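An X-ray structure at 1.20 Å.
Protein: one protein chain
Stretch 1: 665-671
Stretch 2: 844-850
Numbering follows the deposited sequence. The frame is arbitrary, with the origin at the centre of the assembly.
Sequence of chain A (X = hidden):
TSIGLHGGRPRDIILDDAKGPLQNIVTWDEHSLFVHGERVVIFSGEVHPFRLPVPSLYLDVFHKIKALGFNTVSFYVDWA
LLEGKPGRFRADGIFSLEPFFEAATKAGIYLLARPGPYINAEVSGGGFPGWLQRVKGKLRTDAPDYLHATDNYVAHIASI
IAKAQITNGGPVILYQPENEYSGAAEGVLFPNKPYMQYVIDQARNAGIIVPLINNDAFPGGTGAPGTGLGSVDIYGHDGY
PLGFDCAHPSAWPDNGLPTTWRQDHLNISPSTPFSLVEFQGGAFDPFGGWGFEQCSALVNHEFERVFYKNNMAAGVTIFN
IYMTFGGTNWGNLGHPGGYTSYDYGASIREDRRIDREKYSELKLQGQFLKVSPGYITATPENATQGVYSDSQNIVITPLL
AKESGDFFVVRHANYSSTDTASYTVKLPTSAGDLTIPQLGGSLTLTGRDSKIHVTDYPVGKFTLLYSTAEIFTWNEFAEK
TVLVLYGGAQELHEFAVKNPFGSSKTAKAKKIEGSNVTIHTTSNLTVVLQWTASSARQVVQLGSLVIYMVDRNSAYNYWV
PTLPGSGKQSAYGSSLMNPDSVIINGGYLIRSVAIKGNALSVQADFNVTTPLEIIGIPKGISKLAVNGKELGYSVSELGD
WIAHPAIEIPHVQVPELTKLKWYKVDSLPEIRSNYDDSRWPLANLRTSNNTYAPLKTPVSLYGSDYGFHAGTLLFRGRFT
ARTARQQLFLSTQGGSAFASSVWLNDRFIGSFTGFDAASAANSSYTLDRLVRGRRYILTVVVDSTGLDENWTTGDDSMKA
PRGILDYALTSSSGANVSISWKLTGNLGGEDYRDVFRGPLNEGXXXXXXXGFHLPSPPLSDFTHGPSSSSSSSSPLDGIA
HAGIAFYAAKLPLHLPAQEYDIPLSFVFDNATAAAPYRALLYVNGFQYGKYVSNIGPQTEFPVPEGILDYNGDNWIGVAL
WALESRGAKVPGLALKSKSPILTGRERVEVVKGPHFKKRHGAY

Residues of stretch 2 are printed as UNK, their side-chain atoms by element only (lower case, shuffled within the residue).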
# COMPACT_ATOMS: atom_id res chain seq x y z
N VAL A 665 3.49 -18.77 -29.78
CA VAL A 665 4.59 -19.74 -29.74
C VAL A 665 4.23 -20.83 -28.74
O VAL A 665 3.67 -20.54 -27.68
CB VAL A 665 5.93 -19.04 -29.47
CG1 VAL A 665 6.01 -18.41 -28.09
CG2 VAL A 665 7.09 -20.05 -29.61
N ASP A 666 4.54 -22.09 -29.08
CA ASP A 666 4.39 -23.17 -28.08
C ASP A 666 5.35 -22.95 -26.95
O ASP A 666 6.55 -22.80 -27.19
CB ASP A 666 4.69 -24.47 -28.80
CG ASP A 666 4.42 -25.70 -27.93
OD1 ASP A 666 4.08 -25.65 -26.74
OD2 ASP A 666 4.55 -26.80 -28.53
N SER A 667 4.81 -22.91 -25.74
CA SER A 667 5.71 -22.75 -24.61
C SER A 667 5.81 -24.01 -23.77
O SER A 667 6.22 -23.96 -22.61
CB SER A 667 5.27 -21.57 -23.74
OG SER A 667 6.26 -21.29 -22.71
N LEU A 668 5.50 -25.16 -24.37
CA LEU A 668 5.88 -26.44 -23.76
C LEU A 668 6.53 -27.34 -24.81
O LEU A 668 6.12 -28.49 -25.07
CB LEU A 668 4.65 -27.05 -23.11
CG LEU A 668 4.94 -28.15 -22.08
CD1 LEU A 668 5.70 -27.64 -20.85
CD2 LEU A 668 3.60 -28.82 -21.68
N PRO A 669 7.61 -26.88 -25.45
CA PRO A 669 8.30 -27.72 -26.43
C PRO A 669 8.96 -28.94 -25.78
O PRO A 669 9.31 -29.89 -26.46
CB PRO A 669 9.39 -26.81 -26.96
CG PRO A 669 9.68 -25.83 -25.85
CD PRO A 669 8.29 -25.55 -25.30
N GLU A 670 9.08 -28.90 -24.44
CA GLU A 670 9.72 -29.97 -23.69
C GLU A 670 9.07 -31.31 -23.96
O GLU A 670 9.73 -32.35 -23.85
CB GLU A 670 9.55 -29.72 -22.17
CG GLU A 670 10.37 -28.54 -21.68
CD GLU A 670 9.77 -27.17 -21.81
OE1 GLU A 670 8.75 -26.99 -22.51
OE2 GLU A 670 10.30 -26.19 -21.21
N ILE A 671 7.76 -31.34 -24.25
CA ILE A 671 7.08 -32.62 -24.32
C ILE A 671 7.14 -33.20 -25.72
O ILE A 671 6.66 -34.33 -25.93
CB ILE A 671 5.59 -32.52 -23.87
CG1 ILE A 671 4.78 -31.56 -24.73
CG2 ILE A 671 5.50 -32.20 -22.39
CD1 ILE A 671 3.28 -31.65 -24.51
N UNK A 844 10.14 -19.95 -14.98
CA UNK A 844 10.89 -20.94 -15.75
C UNK A 844 10.19 -21.39 -17.03
O UNK A 844 10.71 -22.35 -17.62
N UNK A 845 9.02 -20.85 -17.40
CA UNK A 845 8.41 -21.37 -18.61
C UNK A 845 9.28 -21.05 -19.85
O UNK A 845 10.01 -20.06 -19.86
c UNK A 845 5.95 -21.19 -17.82
c UNK A 845 4.71 -20.32 -17.92
c UNK A 845 5.61 -22.67 -18.03
c UNK A 845 7.04 -20.71 -18.81
N UNK A 846 9.20 -21.92 -20.87
CA UNK A 846 10.07 -21.78 -22.02
C UNK A 846 10.06 -20.37 -22.58
O UNK A 846 11.13 -19.80 -22.86
c UNK A 846 12.11 -22.84 -25.93
c UNK A 846 11.54 -23.05 -24.67
c UNK A 846 9.62 -22.77 -23.10
c UNK A 846 11.41 -22.18 -26.92
c UNK A 846 9.55 -21.90 -25.46
c UNK A 846 10.24 -22.56 -24.46
c UNK A 846 10.12 -21.69 -26.71
N UNK A 847 8.89 -19.76 -22.76
CA UNK A 847 8.92 -18.42 -23.40
C UNK A 847 9.69 -17.41 -22.54
O UNK A 847 10.36 -16.50 -23.09
c UNK A 847 5.34 -16.42 -20.30
c UNK A 847 5.31 -17.77 -20.60
c UNK A 847 7.53 -17.88 -23.73
c UNK A 847 6.73 -16.06 -22.20
c UNK A 847 6.73 -17.40 -22.51
c UNK A 847 6.05 -15.53 -21.11
c UNK A 847 6.03 -18.27 -21.70
N UNK A 848 9.60 -17.52 -21.20
CA UNK A 848 10.33 -16.61 -20.30
C UNK A 848 11.84 -16.86 -20.39
O UNK A 848 12.63 -15.91 -20.44
c UNK A 848 7.92 -16.84 -17.22
c UNK A 848 8.36 -16.58 -18.66
o UNK A 848 7.84 -18.04 -16.78
o UNK A 848 7.63 -15.83 -16.53
c UNK A 848 9.85 -16.85 -18.84
N UNK A 849 12.21 -18.17 -20.41
CA UNK A 849 13.63 -18.48 -20.45
C UNK A 849 14.25 -17.89 -21.71
O UNK A 849 15.41 -17.47 -21.68
c UNK A 849 13.28 -20.66 -19.18
c UNK A 849 13.74 -22.10 -19.07
c UNK A 849 13.87 -20.00 -20.45
n UNK A 849 12.71 -24.64 -21.53
n UNK A 849 11.67 -24.13 -19.58
c UNK A 849 12.66 -23.90 -20.43
n UNK A 849 13.57 -22.96 -20.24
N UNK A 850 13.52 -17.88 -22.82
CA UNK A 850 14.09 -17.39 -24.08
C UNK A 850 14.05 -15.86 -24.14
O UNK A 850 14.68 -15.28 -25.03
c UNK A 850 14.41 -19.93 -26.02
n UNK A 850 15.24 -20.63 -25.30
c UNK A 850 13.15 -19.43 -25.31
o UNK A 850 14.68 -19.62 -27.19
c UNK A 850 13.26 -17.88 -25.27
O HOH W 1 8.11 -24.47 -20.58

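Position 844 has no side-chain atoms. It lies in the loop ahead of a helix, and nothing of stretch 1 comes near it. The residue is Gly844.

Position 845 has four side-chain carbons, forked at the second. Its CB lies 4.0 Å from Ser667 OG. The chain is apolar and branches one carbon beyond CB, so this is Leu845. It sits at the N-cap position, right before the helix.

Position 846 has one carbon followed by a ring of six carbons, with no oxygen on the ring. The CA-to-CB bond points toward stretch 1. Pro669 CG lies over one face of the ring, 3.6 Å from its centroid and 17° off the normal. This is Phe846. The approach is a CH-pi contact; the closest atoms are Pro669 CG and Phe846 CD1, at 3.5 Å. Asp666 O comes within 3.6 Å of Phe846 CD2.

Position 847 again has one carbon and a plain six-carbon ring. Ser667 OG meets this ring at its edge, near its plane. The residue is Phe847, and Ser667 OG lies 3.2 Å from Phe847 CD2. The backbone Phe847 N donates a hydrogen bond to Ser667 OG, 3.0 Å away.

Position 848 has three carbons, the third carrying two oxygens. It makes no contact with stretch 1. A carboxylate at the end of that chain gives Glu848. Its OE1 accepts a hydrogen bond from Leu845 N at 3.1 Å, tying the side chain back to the start of the helix.

Position 849 has three carbons, a nitrogen, then a carbon carrying two more nitrogens. This guanidinium reaches Glu670 edge-on. The residue is Arg849. Its NH1 and NH2 both donate to Glu670 OE2, at 3.0 and 2.9 Å, forming a salt bridge. Arg849 NH1 also donates to Gly844 O at 2.8 Å.

Position 850 has three carbons, the third carrying one oxygen and one nitrogen. It does not reach stretch 1. The amide identifies Gln850.

The contact centres on the first turn of the helix. Ser667 OG accepts from a backbone NH that has no helical carbonyl partner within the stretch. Phe846 packs against Pro669 and has the most area covered by the other stretch. The salt bridge adds a charged link. One water joins the two stretches: it donates to Ser667 O (2.8 Å) and to Glu670 OE2 (2.9 Å), and accepts from Phe846 N (2.8 Å). Polar links to the helix start thus combine with one apolar ring contact.

Stretch 2 (844-850) GLFFERQ
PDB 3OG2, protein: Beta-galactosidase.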